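Local atomic coordinates of nuclear transport factor 2 family protein (Rhodopseudomonas palustris, PDB entry 3DM8), a protein that is of unknown function but has the cone-shaped NTF2/SnoaL-like fold and is a putative isomerase. Residues L6-R11 / A26-D31; A12-L17 / Y70-E75; N18-E23 / I63-R68; Y38-I41 / F46-A49; G48-K53 / L57-Q62. All coordinates share one frame; numbering follows the deposited sequence.

Five contacts follow the helical side of an NTF2-like cone and the edge of its sheet. Interactions 1, 2 and 3 run along helix 5-19, from its packing on 26-31, past strand 67-79, to its C-terminal end against helix 53-66. Interaction 5 sets that second helix on strand 48-51, and interaction 4 closes the loop leading into this strand; the two share G48 and A49. K53 joins interactions 1 and 5, its NZ lying 2.9 Å from A26 O. Interactions 1 and 4 lie on opposite sides of the chain's centre, about 20 Å apart between centres. The detergent CE9 touches Q51 of interaction 5, whereas the I29 side chain of interaction 1 lies about 13 Å from it.

Interaction 1: L6-R11 / A26-D31; sequences LWRFSR and ATIIDD
The helical layer of the NTF2-like cone begins here, where helix 5-19 packs on the end of the short helix 23-28 and on the residues that lead out of it. I28, the last residue of that helix, points its side chain at the R8-F9 backbone. With CG1 anti to the backbone N (chi1 -160°) and CD1 extended beyond it, the chain ends against the helix itself: I28 CD1 is 3.4 Å from F9 N and 3.8 Å from F9 CB. A branched side chain suits this place, because its long arm reaches the neighbouring backbone while CG2 stays at the edge of the F9 ring, 4.1 Å from F9 CD1.

R8 closes over the same methyl. Its chain bends at chi3 and brings one guanidinium face over I28 CD1, which lies 3.9 Å from R8 CZ. The poorly hydrated flat face lies against the methyl, near the rim, while the polar end is engaged elsewhere: NH2 bonds to G114 O and S5 OG. On the other flank, F9 CE1 meets I29 CD1 at 4.0 Å, I29 being the first residue to leave helical geometry. F9 and I29 also both touch L116 of strand 115-123, so the ring bridges helix and sheet. Such interlocking of apolar side chains between consecutive N-terminal helices and the curved sheet behind them is characteristic of the NTF2-like alpha+beta cone.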
# COMPACT_ATOMS: atom_id res chain seq x y z
N LEU A 6 3.38 7.80 -15.61
CA LEU A 6 3.48 6.55 -14.81
C LEU A 6 3.94 5.37 -15.71
O LEU A 6 4.79 4.54 -15.35
CB LEU A 6 2.15 6.22 -14.16
CG LEU A 6 2.10 4.89 -13.40
CD1 LEU A 6 3.06 4.94 -12.21
CD2 LEU A 6 0.64 4.46 -13.01
N TRP A 7 3.34 5.33 -16.89
CA TRP A 7 3.64 4.27 -17.87
C TRP A 7 5.10 4.38 -18.38
O TRP A 7 5.80 3.37 -18.61
CB TRP A 7 2.62 4.23 -19.02
CG TRP A 7 1.17 4.24 -18.51
CD1 TRP A 7 0.18 5.07 -18.89
CD2 TRP A 7 0.62 3.38 -17.52
NE1 TRP A 7 -0.98 4.77 -18.20
CE2 TRP A 7 -0.73 3.75 -17.34
CE3 TRP A 7 1.13 2.34 -16.74
CZ2 TRP A 7 -1.57 3.11 -16.43
CZ3 TRP A 7 0.29 1.69 -15.85
CH2 TRP A 7 -1.04 2.07 -15.71
N ARG A 8 5.53 5.61 -18.57
CA ARG A 8 6.91 5.89 -19.02
C ARG A 8 7.91 5.45 -17.96
O ARG A 8 8.97 4.85 -18.25
CB ARG A 8 7.11 7.35 -19.40
CG ARG A 8 6.26 7.81 -20.54
CD ARG A 8 6.56 9.24 -20.90
NE ARG A 8 6.51 10.10 -19.72
CZ ARG A 8 7.55 10.79 -19.25
NH1 ARG A 8 8.73 10.74 -19.86
NH2 ARG A 8 7.40 11.54 -18.18
N PHE A 9 7.56 5.74 -16.71
CA PHE A 9 8.39 5.35 -15.58
C PHE A 9 8.43 3.84 -15.45
O PHE A 9 9.47 3.24 -15.23
CB PHE A 9 7.87 5.98 -14.27
CG PHE A 9 8.47 5.41 -13.05
CD1 PHE A 9 9.79 5.59 -12.75
CD2 PHE A 9 7.68 4.76 -12.14
CE1 PHE A 9 10.35 5.05 -11.61
CE2 PHE A 9 8.24 4.25 -10.97
CZ PHE A 9 9.58 4.38 -10.73
N SER A 10 7.28 3.21 -15.64
CA SER A 10 7.17 1.78 -15.47
C SER A 10 8.04 1.09 -16.52
O SER A 10 8.73 0.10 -16.23
CB SER A 10 5.71 1.32 -15.54
OG SER A 10 5.64 -0.09 -15.25
N ARG A 11 8.01 1.62 -17.74
CA ARG A 11 8.82 1.01 -18.81
C ARG A 11 10.33 1.18 -18.54
O ARG A 11 11.13 0.24 -18.69
CB ARG A 11 8.43 1.58 -20.15
CG ARG A 11 9.16 1.02 -21.26
CD ARG A 11 8.48 1.37 -22.57
NE ARG A 11 8.29 2.81 -22.71
CZ ARG A 11 7.13 3.42 -22.56
NH1 ARG A 11 6.06 2.73 -22.30
NH2 ARG A 11 7.03 4.73 -22.72
N ALA A 26 17.18 7.07 -15.63
CA ALA A 26 17.93 8.24 -15.16
C ALA A 26 17.33 9.53 -15.69
O ALA A 26 17.37 10.58 -15.00
CB ALA A 26 19.42 8.12 -15.52
N THR A 27 16.76 9.47 -16.89
CA THR A 27 16.16 10.67 -17.50
C THR A 27 14.92 11.10 -16.73
O THR A 27 14.63 12.28 -16.55
CB THR A 27 15.82 10.42 -18.98
OG1 THR A 27 17.06 10.21 -19.66
CG2 THR A 27 15.11 11.57 -19.59
N ILE A 28 14.19 10.09 -16.30
CA ILE A 28 12.85 10.29 -15.73
C ILE A 28 12.85 10.59 -14.26
O ILE A 28 11.94 11.20 -13.78
CB ILE A 28 11.90 9.10 -16.04
CG1 ILE A 28 10.43 9.53 -15.89
CG2 ILE A 28 12.15 7.91 -15.18
CD1 ILE A 28 9.41 8.54 -16.64
N ILE A 29 13.90 10.20 -13.57
CA ILE A 29 13.99 10.47 -12.12
C ILE A 29 14.46 11.92 -11.88
O ILE A 29 15.49 12.35 -12.43
CB ILE A 29 14.97 9.50 -11.44
CG1 ILE A 29 14.45 8.05 -11.49
CG2 ILE A 29 15.16 9.87 -9.95
CD1 ILE A 29 13.04 7.92 -11.04
N ASP A 30 13.69 12.73 -11.13
CA ASP A 30 14.08 14.13 -10.87
C ASP A 30 15.33 14.17 -10.04
O ASP A 30 15.52 13.34 -9.17
CB ASP A 30 13.00 14.86 -10.07
CG ASP A 30 13.23 16.37 -9.98
OD1 ASP A 30 12.92 17.10 -10.96
OD2 ASP A 30 13.66 16.83 -8.91
N ASP A 31 16.16 15.19 -10.27
CA ASP A 31 17.42 15.27 -9.56
C ASP A 31 17.20 15.29 -8.05
O ASP A 31 18.06 14.81 -7.27
CB ASP A 31 18.21 16.53 -9.92
CG ASP A 31 18.93 16.46 -11.27
OD1 ASP A 31 18.95 15.38 -11.92
OD2 ASP A 31 19.50 17.52 -11.66

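Interaction 2: A12-L17 / Y70-E75; sequences ALHRAL and YRYHRE
H14 and Y72 meet with their rings near parallel but slid well past each other. The planes differ by 30° and the centroids are 5.6 Å apart, so the rings barely overlap and this is no true stack. The closest approach is between polar atoms instead: H14 ND1 lies 3.1 Å from Y72 OH. The imidazole nitrogen donates to the phenol oxygen in a weak hydrogen bond, bent to 121° at the hydrogen. Beside it, H14 CE1 comes within 3.9 Å of Y72 CE1, which adds a van der Waals contact to the polar one.

The torsions account for the meeting. H14 has CG anti to the backbone N (chi1 -178°), which swings the imidazole off the helix toward the strand; Y72 has CG anti to its carbonyl carbon and sends its long ring toward the helix. Some 10.3 Å separate the two CA atoms, and a tyrosine suits such a gap because its hydroxyl carries a polar group to the far end of a rigid apolar ring.

Y72 also meets the steeply inclined ring of Y90 on the adjacent strand 83-94. In the layer above the sheet, L13 and L17 touch helix 53-66, and A12, L13 and A16 touch helix 23-28; H14 links the same helix 5-19 to strand 67-79, an outermost strand of the sheet within this chain.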
# COMPACT_ATOMS: atom_id res chain seq x y z
N ALA A 12 10.67 2.39 -18.10
CA ALA A 12 12.05 2.76 -17.81
C ALA A 12 12.60 1.88 -16.69
O ALA A 12 13.73 1.42 -16.74
CB ALA A 12 12.12 4.21 -17.38
N LEU A 13 11.78 1.66 -15.68
CA LEU A 13 12.18 0.83 -14.55
C LEU A 13 12.36 -0.64 -14.98
O LEU A 13 13.29 -1.39 -14.54
CB LEU A 13 11.13 0.96 -13.45
CG LEU A 13 11.53 0.24 -12.16
CD1 LEU A 13 12.84 0.82 -11.55
CD2 LEU A 13 10.31 0.30 -11.21
N HIS A 14 11.48 -1.10 -15.85
CA HIS A 14 11.59 -2.46 -16.42
C HIS A 14 12.92 -2.67 -17.12
O HIS A 14 13.63 -3.69 -16.91
CB HIS A 14 10.46 -2.68 -17.44
CG HIS A 14 10.44 -4.05 -18.04
ND1 HIS A 14 9.51 -5.01 -17.67
CD2 HIS A 14 11.20 -4.61 -19.01
CE1 HIS A 14 9.71 -6.10 -18.39
NE2 HIS A 14 10.75 -5.90 -19.18
N ARG A 15 13.26 -1.71 -17.95
CA ARG A 15 14.54 -1.76 -18.68
C ARG A 15 15.71 -1.86 -17.70
O ARG A 15 16.67 -2.60 -17.91
CB ARG A 15 14.73 -0.53 -19.58
CG ARG A 15 13.70 -0.44 -20.67
CD ARG A 15 14.22 0.43 -21.77
NE ARG A 15 13.23 0.69 -22.81
CZ ARG A 15 13.08 -0.05 -23.90
NH1 ARG A 15 13.84 -1.13 -24.10
NH2 ARG A 15 12.16 0.27 -24.80
N ALA A 16 15.61 -1.11 -16.59
CA ALA A 16 16.72 -1.01 -15.67
C ALA A 16 16.80 -2.32 -14.90
O ALA A 16 17.88 -2.93 -14.80
CB ALA A 16 16.59 0.18 -14.72
N LEU A 17 15.67 -2.80 -14.42
CA LEU A 17 15.70 -3.96 -13.53
C LEU A 17 15.98 -5.24 -14.29
O LEU A 17 16.66 -6.15 -13.79
CB LEU A 17 14.39 -4.11 -12.75
CG LEU A 17 14.06 -2.97 -11.81
CD1 LEU A 17 12.85 -3.37 -10.94
CD2 LEU A 17 15.22 -2.46 -10.97
N TYR A 70 9.39 -11.63 -13.83
CA TYR A 70 8.89 -12.39 -14.97
C TYR A 70 7.41 -12.19 -15.26
O TYR A 70 6.93 -12.49 -16.37
CB TYR A 70 9.23 -13.86 -14.82
CG TYR A 70 8.55 -14.60 -13.71
CD1 TYR A 70 7.31 -15.19 -13.89
CD2 TYR A 70 9.16 -14.75 -12.48
CE1 TYR A 70 6.70 -15.88 -12.88
CE2 TYR A 70 8.59 -15.45 -11.52
CZ TYR A 70 7.35 -16.01 -11.70
OH TYR A 70 6.76 -16.66 -10.67
N ARG A 71 6.70 -11.60 -14.31
CA ARG A 71 5.28 -11.28 -14.50
C ARG A 71 4.83 -10.07 -13.68
O ARG A 71 5.31 -9.84 -12.58
CB ARG A 71 4.41 -12.52 -14.24
CG ARG A 71 3.09 -12.49 -14.95
CD ARG A 71 2.54 -13.91 -15.14
N TYR A 72 4.00 -9.25 -14.31
CA TYR A 72 3.36 -8.10 -13.67
C TYR A 72 1.87 -8.24 -13.69
O TYR A 72 1.33 -8.68 -14.71
CB TYR A 72 3.69 -6.83 -14.42
CG TYR A 72 5.15 -6.49 -14.47
CD1 TYR A 72 6.04 -7.22 -15.25
CD2 TYR A 72 5.65 -5.41 -13.74
CE1 TYR A 72 7.40 -6.89 -15.31
CE2 TYR A 72 7.00 -5.07 -13.79
CZ TYR A 72 7.88 -5.81 -14.58
OH TYR A 72 9.23 -5.46 -14.62
N HIS A 73 1.22 -7.89 -12.59
CA HIS A 73 -0.22 -7.79 -12.56
C HIS A 73 -0.68 -6.50 -11.90
O HIS A 73 -0.42 -6.25 -10.74
CB HIS A 73 -0.90 -8.95 -11.87
CG HIS A 73 -2.39 -8.87 -12.00
ND1 HIS A 73 -3.23 -8.67 -10.93
CD2 HIS A 73 -3.18 -8.86 -13.11
CE1 HIS A 73 -4.47 -8.59 -11.36
NE2 HIS A 73 -4.47 -8.69 -12.68
N ARG A 74 -1.39 -5.72 -12.67
CA ARG A 74 -1.86 -4.40 -12.24
C ARG A 74 -3.30 -4.52 -11.76
O ARG A 74 -4.20 -4.78 -12.57
CB ARG A 74 -1.78 -3.43 -13.42
CG ARG A 74 -1.38 -2.01 -13.08
CD ARG A 74 0.13 -1.84 -13.34
NE ARG A 74 0.66 -0.63 -12.72
CZ ARG A 74 1.92 -0.21 -12.85
NH1 ARG A 74 2.77 -0.92 -13.58
NH2 ARG A 74 2.30 0.91 -12.24
N GLU A 75 -3.51 -4.28 -10.47
CA GLU A 75 -4.80 -4.55 -9.81
C GLU A 75 -5.71 -3.36 -9.73
O GLU A 75 -6.91 -3.48 -9.88
CB GLU A 75 -4.56 -5.16 -8.43
CG GLU A 75 -3.94 -6.56 -8.53
CD GLU A 75 -3.43 -7.18 -7.19
OE1 GLU A 75 -3.25 -6.49 -6.15
OE2 GLU A 75 -3.16 -8.40 -7.19

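Interaction 3: N18-E23 / I63-R68; sequences NDRQTE and IADSVR
R20 and D65 form a salt bridge on the surface. Both terminal nitrogens of the guanidinium converge on a single oxygen, R20 NH1 at 2.6 Å and R20 NH2 at 2.8 Å from D65 OD1. The grip is end-on, but the two flat groups are far from coplanar, their planes 76° apart; NH1 meets the oxygen from above the carboxylate plane, whereas NH2 comes nearly along the C-O direction. Two donors on one oxygen would be expected to favour the charged carboxylate.

Below the guanidinium lies A64, whose CB is 3.3 Å from R20 NE. A methyl is small enough to let the flat group settle over it. R20 reaches this place by bending at chi2 and chi3, which folds the chain back over helix 53-66.

A second arginine works from the other segment. R68 NH2 makes a weak hydrogen bond of 3.1 Å to N18 O near the end of helix 5-19, and the N18 amide lies over one face of the R68 guanidinium, the planes 35° apart. N18 ND2 is itself bonded to I69 O, which fixes the amide to strand 67-79.

Farther out, R61 NH1 pairs with D65 OD2, so each carboxylate oxygen has an arginine. R20, with positive phi, follows helix 5-19, and V67 follows helix 53-66: these two helix ends of the NTF2-like layer are held together by salt bridge and weak hydrogen bond.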
# COMPACT_ATOMS: atom_id res chain seq x y z
N ASN A 18 15.44 -5.32 -15.50
CA ASN A 18 15.52 -6.59 -16.22
C ASN A 18 16.69 -6.64 -17.16
O ASN A 18 17.40 -7.66 -17.27
CB ASN A 18 14.21 -6.96 -16.89
CG ASN A 18 13.36 -7.86 -15.98
OD1 ASN A 18 13.45 -7.75 -14.76
ND2 ASN A 18 12.60 -8.78 -16.57
N ASP A 19 16.95 -5.51 -17.81
CA ASP A 19 18.00 -5.50 -18.87
C ASP A 19 19.27 -4.77 -18.46
O ASP A 19 20.22 -4.67 -19.24
CB ASP A 19 17.46 -4.90 -20.18
CG ASP A 19 16.35 -5.72 -20.77
OD1 ASP A 19 15.22 -5.21 -20.92
OD2 ASP A 19 16.58 -6.89 -21.07
N ARG A 20 19.26 -4.25 -17.25
CA ARG A 20 20.34 -3.41 -16.73
C ARG A 20 20.68 -2.24 -17.63
O ARG A 20 21.84 -1.85 -17.76
CB ARG A 20 21.61 -4.21 -16.46
CG ARG A 20 21.34 -5.53 -15.90
CD ARG A 20 20.59 -5.45 -14.58
NE ARG A 20 21.22 -4.60 -13.57
CZ ARG A 20 22.04 -5.05 -12.60
NH1 ARG A 20 22.51 -4.21 -11.70
NH2 ARG A 20 22.38 -6.32 -12.55
N GLN A 21 19.67 -1.71 -18.29
CA GLN A 21 19.79 -0.52 -19.12
C GLN A 21 19.08 0.62 -18.41
O GLN A 21 17.87 0.65 -18.36
CB GLN A 21 19.13 -0.74 -20.48
CG GLN A 21 19.79 -1.75 -21.39
CD GLN A 21 18.84 -2.29 -22.46
OE1 GLN A 21 17.68 -1.83 -22.60
NE2 GLN A 21 19.30 -3.29 -23.20
N THR A 22 19.87 1.56 -17.88
CA THR A 22 19.38 2.54 -16.91
C THR A 22 19.24 3.95 -17.44
O THR A 22 18.83 4.86 -16.73
CB THR A 22 20.27 2.58 -15.64
OG1 THR A 22 21.56 3.11 -15.97
CG2 THR A 22 20.37 1.20 -15.02
N GLU A 23 19.50 4.14 -18.72
CA GLU A 23 19.51 5.51 -19.27
C GLU A 23 18.13 6.16 -19.20
O GLU A 23 18.03 7.35 -18.87
CB GLU A 23 20.06 5.54 -20.69
CG GLU A 23 21.47 4.98 -20.81
CD GLU A 23 21.58 3.43 -20.58
OE1 GLU A 23 20.68 2.65 -20.98
OE2 GLU A 23 22.61 3.00 -20.00
N ILE A 63 18.33 -3.43 -6.47
CA ILE A 63 17.14 -4.25 -6.77
C ILE A 63 17.40 -5.07 -8.05
O ILE A 63 17.10 -6.24 -8.10
CB ILE A 63 15.83 -3.41 -6.94
CG1 ILE A 63 15.46 -2.77 -5.62
CG2 ILE A 63 14.71 -4.31 -7.44
CD1 ILE A 63 14.37 -1.67 -5.71
N ALA A 64 17.95 -4.43 -9.08
CA ALA A 64 18.20 -5.11 -10.36
C ALA A 64 19.12 -6.31 -10.17
O ALA A 64 19.01 -7.34 -10.84
CB ALA A 64 18.82 -4.16 -11.37
N ASP A 65 20.10 -6.11 -9.31
CA ASP A 65 21.08 -7.15 -8.96
C ASP A 65 20.44 -8.33 -8.28
O ASP A 65 20.86 -9.47 -8.47
CB ASP A 65 22.13 -6.63 -7.98
CG ASP A 65 23.26 -5.94 -8.65
OD1 ASP A 65 23.32 -5.90 -9.90
OD2 ASP A 65 24.13 -5.44 -7.92
N SER A 66 19.38 -8.05 -7.51
CA SER A 66 18.78 -9.02 -6.58
C SER A 66 17.65 -9.87 -7.16
O SER A 66 17.38 -10.97 -6.64
CB SER A 66 18.20 -8.31 -5.36
OG SER A 66 19.22 -7.68 -4.61
N VAL A 67 16.97 -9.33 -8.15
CA VAL A 67 15.76 -9.95 -8.69
C VAL A 67 15.65 -9.85 -10.21
O VAL A 67 16.23 -8.98 -10.85
CB VAL A 67 14.46 -9.35 -8.08
CG1 VAL A 67 14.42 -9.50 -6.55
CG2 VAL A 67 14.29 -7.91 -8.48
N ARG A 68 14.90 -10.78 -10.75
CA ARG A 68 14.35 -10.68 -12.09
C ARG A 68 12.85 -10.91 -12.05
O ARG A 68 12.37 -11.92 -11.54
CB ARG A 68 15.02 -11.70 -13.01
CG ARG A 68 14.34 -11.88 -14.34
CD ARG A 68 15.27 -12.50 -15.38
NE ARG A 68 14.93 -11.94 -16.69
CZ ARG A 68 15.70 -11.10 -17.38
NH1 ARG A 68 15.27 -10.63 -18.55
NH2 ARG A 68 16.89 -10.74 -16.92

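Interaction 4: Y38-I41 / F46-A49; sequences YGPI and FFGA
F47 and I41 bury the largest areas here, with G39 lying against the F47 ring. The F47 side chain points at the 38-41 segment, its CG anti to the carbonyl carbon (chi1 -72°), and F47 CD2 rests 3.6 Å from G39 CA. Glycine suits this position because a CB would run into that very ring atom. P40 continues the surface: its N lies at the ring edge, and P40 CD is 4.0 Å from F47 CD2, the two side chains side by side.

I41 approaches the backbone rather than the ring. Its CG2 methyl lies 3.4 Å from F47 O and 4.0 Å from F47 CB. That carbonyl also accepts from R50 NH1. The F47 ring also meets the F44 ring, and F47 touches L128 of helix 125-133, while P40 touches F126 of the second subunit. At G48 (phi/psi 98/-171°) a CB would jam against F47 O. This is the apolar base of the long loop of a beta hairpin, joining edge strand 48-51 to its antiparallel neighbour 33-38 in the NTF2-like sheet.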
# COMPACT_ATOMS: atom_id res chain seq x y z
N TYR A 38 8.74 1.45 2.09
CA TYR A 38 8.67 1.07 3.49
C TYR A 38 8.86 -0.43 3.63
O TYR A 38 8.00 -1.22 3.30
CB TYR A 38 7.34 1.52 4.13
CG TYR A 38 7.22 3.02 4.12
CD1 TYR A 38 6.39 3.66 3.20
CD2 TYR A 38 7.98 3.82 4.96
CE1 TYR A 38 6.29 5.00 3.14
CE2 TYR A 38 7.87 5.21 4.90
CZ TYR A 38 7.02 5.78 3.96
OH TYR A 38 6.85 7.14 3.83
N GLY A 39 9.99 -0.81 4.20
CA GLY A 39 10.24 -2.21 4.47
C GLY A 39 11.52 -2.42 5.25
O GLY A 39 12.21 -1.46 5.56
N PRO A 40 11.82 -3.66 5.59
CA PRO A 40 12.83 -3.94 6.59
C PRO A 40 14.22 -3.89 6.02
O PRO A 40 14.64 -4.80 5.31
CB PRO A 40 12.51 -5.36 7.06
CG PRO A 40 11.72 -5.96 6.06
CD PRO A 40 11.05 -4.86 5.22
N ILE A 41 14.95 -2.84 6.39
CA ILE A 41 16.23 -2.56 5.75
C ILE A 41 17.28 -3.55 6.18
O ILE A 41 18.31 -3.66 5.53
CB ILE A 41 16.75 -1.12 5.95
CG1 ILE A 41 17.05 -0.80 7.40
CG2 ILE A 41 15.81 -0.08 5.33
CD1 ILE A 41 17.73 0.49 7.54
N PHE A 46 18.18 -1.92 0.39
CA PHE A 46 17.72 -0.99 -0.62
C PHE A 46 16.36 -0.35 -0.31
O PHE A 46 15.93 0.59 -1.00
CB PHE A 46 17.76 -1.63 -2.00
CG PHE A 46 17.10 -2.95 -2.09
CD1 PHE A 46 17.85 -4.11 -2.18
CD2 PHE A 46 15.74 -3.05 -2.07
CE1 PHE A 46 17.24 -5.34 -2.25
CE2 PHE A 46 15.12 -4.29 -2.19
CZ PHE A 46 15.90 -5.43 -2.27
N PHE A 47 15.75 -0.79 0.78
CA PHE A 47 14.54 -0.14 1.29
C PHE A 47 14.87 1.15 2.06
O PHE A 47 16.04 1.49 2.34
CB PHE A 47 13.66 -1.09 2.10
CG PHE A 47 12.95 -2.15 1.26
CD1 PHE A 47 12.79 -2.01 -0.09
CD2 PHE A 47 12.44 -3.29 1.87
CE1 PHE A 47 12.15 -3.00 -0.83
CE2 PHE A 47 11.78 -4.26 1.13
CZ PHE A 47 11.62 -4.09 -0.21
N GLY A 48 13.79 1.84 2.41
CA GLY A 48 13.83 3.05 3.13
C GLY A 48 13.74 4.32 2.33
O GLY A 48 13.49 4.31 1.12
N ALA A 49 13.96 5.41 3.02
CA ALA A 49 13.86 6.73 2.37
C ALA A 49 15.16 7.09 1.70
O ALA A 49 16.25 6.79 2.20
CB ALA A 49 13.49 7.82 3.43

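Interaction 5: G48-K53 / L57-Q62; sequences GARQGK and LEVCRQ. With CE9 (dodecyl nona ethylene glycol ether), chain B.
R50 lies on the edge strand of an NTF2-like sheet, facing helix 53-66, which follows the strand directly. From CB, which points toward the helix, the chain reaches CG, 3.7 Å from V59 CG2, and there bends (chi2 -61°) and passes obliquely across the valine. NE comes within 3.6 Å of the same V59 CG2, and CZ follows at 3.9 Å, so the methyl lies over one guanidinium face. Branched valine offers that face a compact apolar surface.

At the tip NH1 bonds to A49 O, nearly straight at 167°, and to F47 O; NH2 donates to a water held in the guanidinium plane, which in turn donates a hydrogen bond to Q62 OE1. Q51 OE1 lies 3.1 Å from O34 of the detergent CE9, a close approach, not a bond. G52 takes the N-cap, and K53 starts the helix, its NZ bonded to A26 O and its CG packed on L57 CD1. The first turn closes as L57 N donates to K53 O at 2.8 Å.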
# COMPACT_ATOMS: atom_id res chain seq x y z
N GLY A 48 13.79 1.84 2.41
CA GLY A 48 13.83 3.05 3.13
C GLY A 48 13.74 4.32 2.33
O GLY A 48 13.49 4.31 1.12
N ALA A 49 13.96 5.41 3.02
CA ALA A 49 13.86 6.73 2.37
C ALA A 49 15.16 7.09 1.70
O ALA A 49 16.25 6.79 2.20
CB ALA A 49 13.49 7.82 3.43
N ARG A 50 15.04 7.78 0.58
CA ARG A 50 16.18 8.35 -0.12
C ARG A 50 15.81 9.74 -0.68
O ARG A 50 14.64 10.01 -1.01
CB ARG A 50 16.62 7.45 -1.31
CG ARG A 50 17.03 6.01 -1.02
CD ARG A 50 18.24 5.93 -0.09
NE ARG A 50 18.67 4.52 0.00
CZ ARG A 50 18.12 3.63 0.82
NH1 ARG A 50 17.21 4.01 1.67
NH2 ARG A 50 18.56 2.38 0.84
N GLN A 51 16.81 10.59 -0.79
CA GLN A 51 16.67 11.87 -1.46
C GLN A 51 17.67 11.93 -2.60
O GLN A 51 18.88 11.75 -2.41
CB GLN A 51 16.97 13.04 -0.52
CG GLN A 51 16.30 13.00 0.79
CD GLN A 51 14.82 12.78 0.69
OE1 GLN A 51 14.10 13.40 -0.13
NE2 GLN A 51 14.33 11.87 1.54
N GLY A 52 17.16 12.37 -3.76
CA GLY A 52 17.98 12.63 -4.94
C GLY A 52 18.10 11.47 -5.89
O GLY A 52 18.09 10.30 -5.50
N LYS A 53 18.29 11.81 -7.16
CA LYS A 53 18.42 10.84 -8.19
C LYS A 53 19.53 9.85 -8.00
O LYS A 53 19.35 8.62 -8.25
CB LYS A 53 18.54 11.53 -9.59
CG LYS A 53 18.92 10.56 -10.73
CD LYS A 53 18.68 11.18 -12.08
CE LYS A 53 19.83 11.81 -12.65
NZ LYS A 53 19.74 11.99 -14.18
N LEU A 57 18.88 5.85 -7.96
CA LEU A 57 19.48 4.97 -8.96
C LEU A 57 20.27 3.85 -8.27
O LEU A 57 20.27 2.71 -8.70
CB LEU A 57 20.33 5.72 -9.97
CG LEU A 57 19.57 6.60 -10.95
CD1 LEU A 57 20.46 7.45 -11.83
CD2 LEU A 57 18.63 5.73 -11.82
N GLU A 58 20.89 4.15 -7.14
CA GLU A 58 21.59 3.11 -6.39
C GLU A 58 20.62 2.07 -5.84
O GLU A 58 20.87 0.87 -5.94
CB GLU A 58 22.47 3.73 -5.31
CG GLU A 58 23.13 2.74 -4.39
CD GLU A 58 24.11 1.76 -5.07
OE1 GLU A 58 24.55 2.00 -6.23
OE2 GLU A 58 24.47 0.78 -4.34
N VAL A 59 19.50 2.51 -5.26
CA VAL A 59 18.43 1.57 -4.87
C VAL A 59 18.06 0.65 -6.04
O VAL A 59 17.92 -0.55 -5.90
CB VAL A 59 17.19 2.30 -4.32
CG1 VAL A 59 15.90 1.44 -4.29
CG2 VAL A 59 17.51 2.91 -2.95
N CYS A 60 17.84 1.26 -7.21
CA CYS A 60 17.34 0.51 -8.34
C CYS A 60 18.40 -0.45 -8.87
O CYS A 60 18.06 -1.53 -9.36
CB CYS A 60 16.82 1.43 -9.46
SG CYS A 60 15.31 2.30 -8.96
N ARG A 61 19.66 -0.09 -8.68
CA ARG A 61 20.81 -0.95 -9.09
C ARG A 61 20.85 -2.20 -8.20
O ARG A 61 21.01 -3.31 -8.66
CB ARG A 61 22.15 -0.21 -9.01
CG ARG A 61 23.35 -1.04 -9.42
CD ARG A 61 24.70 -0.41 -8.96
NE ARG A 61 24.85 -0.48 -7.51
CZ ARG A 61 25.00 -1.62 -6.85
NH1 ARG A 61 25.04 -2.74 -7.53
NH2 ARG A 61 25.12 -1.65 -5.53
N GLN A 62 20.70 -1.96 -6.91
CA GLN A 62 20.66 -3.05 -5.94
C GLN A 62 19.48 -3.99 -6.16
O GLN A 62 19.60 -5.21 -6.08
CB GLN A 62 20.59 -2.48 -4.54
CG GLN A 62 21.82 -1.74 -4.13
CD GLN A 62 21.61 -1.06 -2.79
OE1 GLN A 62 20.81 -0.16 -2.64
NE2 GLN A 62 22.33 -1.52 -1.79
C29 CE9 B . 14.56 15.47 7.07
C30 CE9 B . 14.30 14.28 6.15
O31 CE9 B . 13.63 14.74 4.98
C32 CE9 B . 13.34 13.71 4.04
C33 CE9 B . 12.56 14.31 2.89
O34 CE9 B . 13.39 15.26 2.24
C35 CE9 B . 12.70 16.48 2.02
C36 CE9 B . 13.26 17.17 0.80
O37 CE9 B . 14.19 18.16 1.24
C38 CE9 B . 13.55 19.20 1.96
C39 CE9 B . 14.30 19.44 3.26
OXT CE9 B . 14.58 20.84 3.35
O HOH W 1 20.74 1.92 -1.24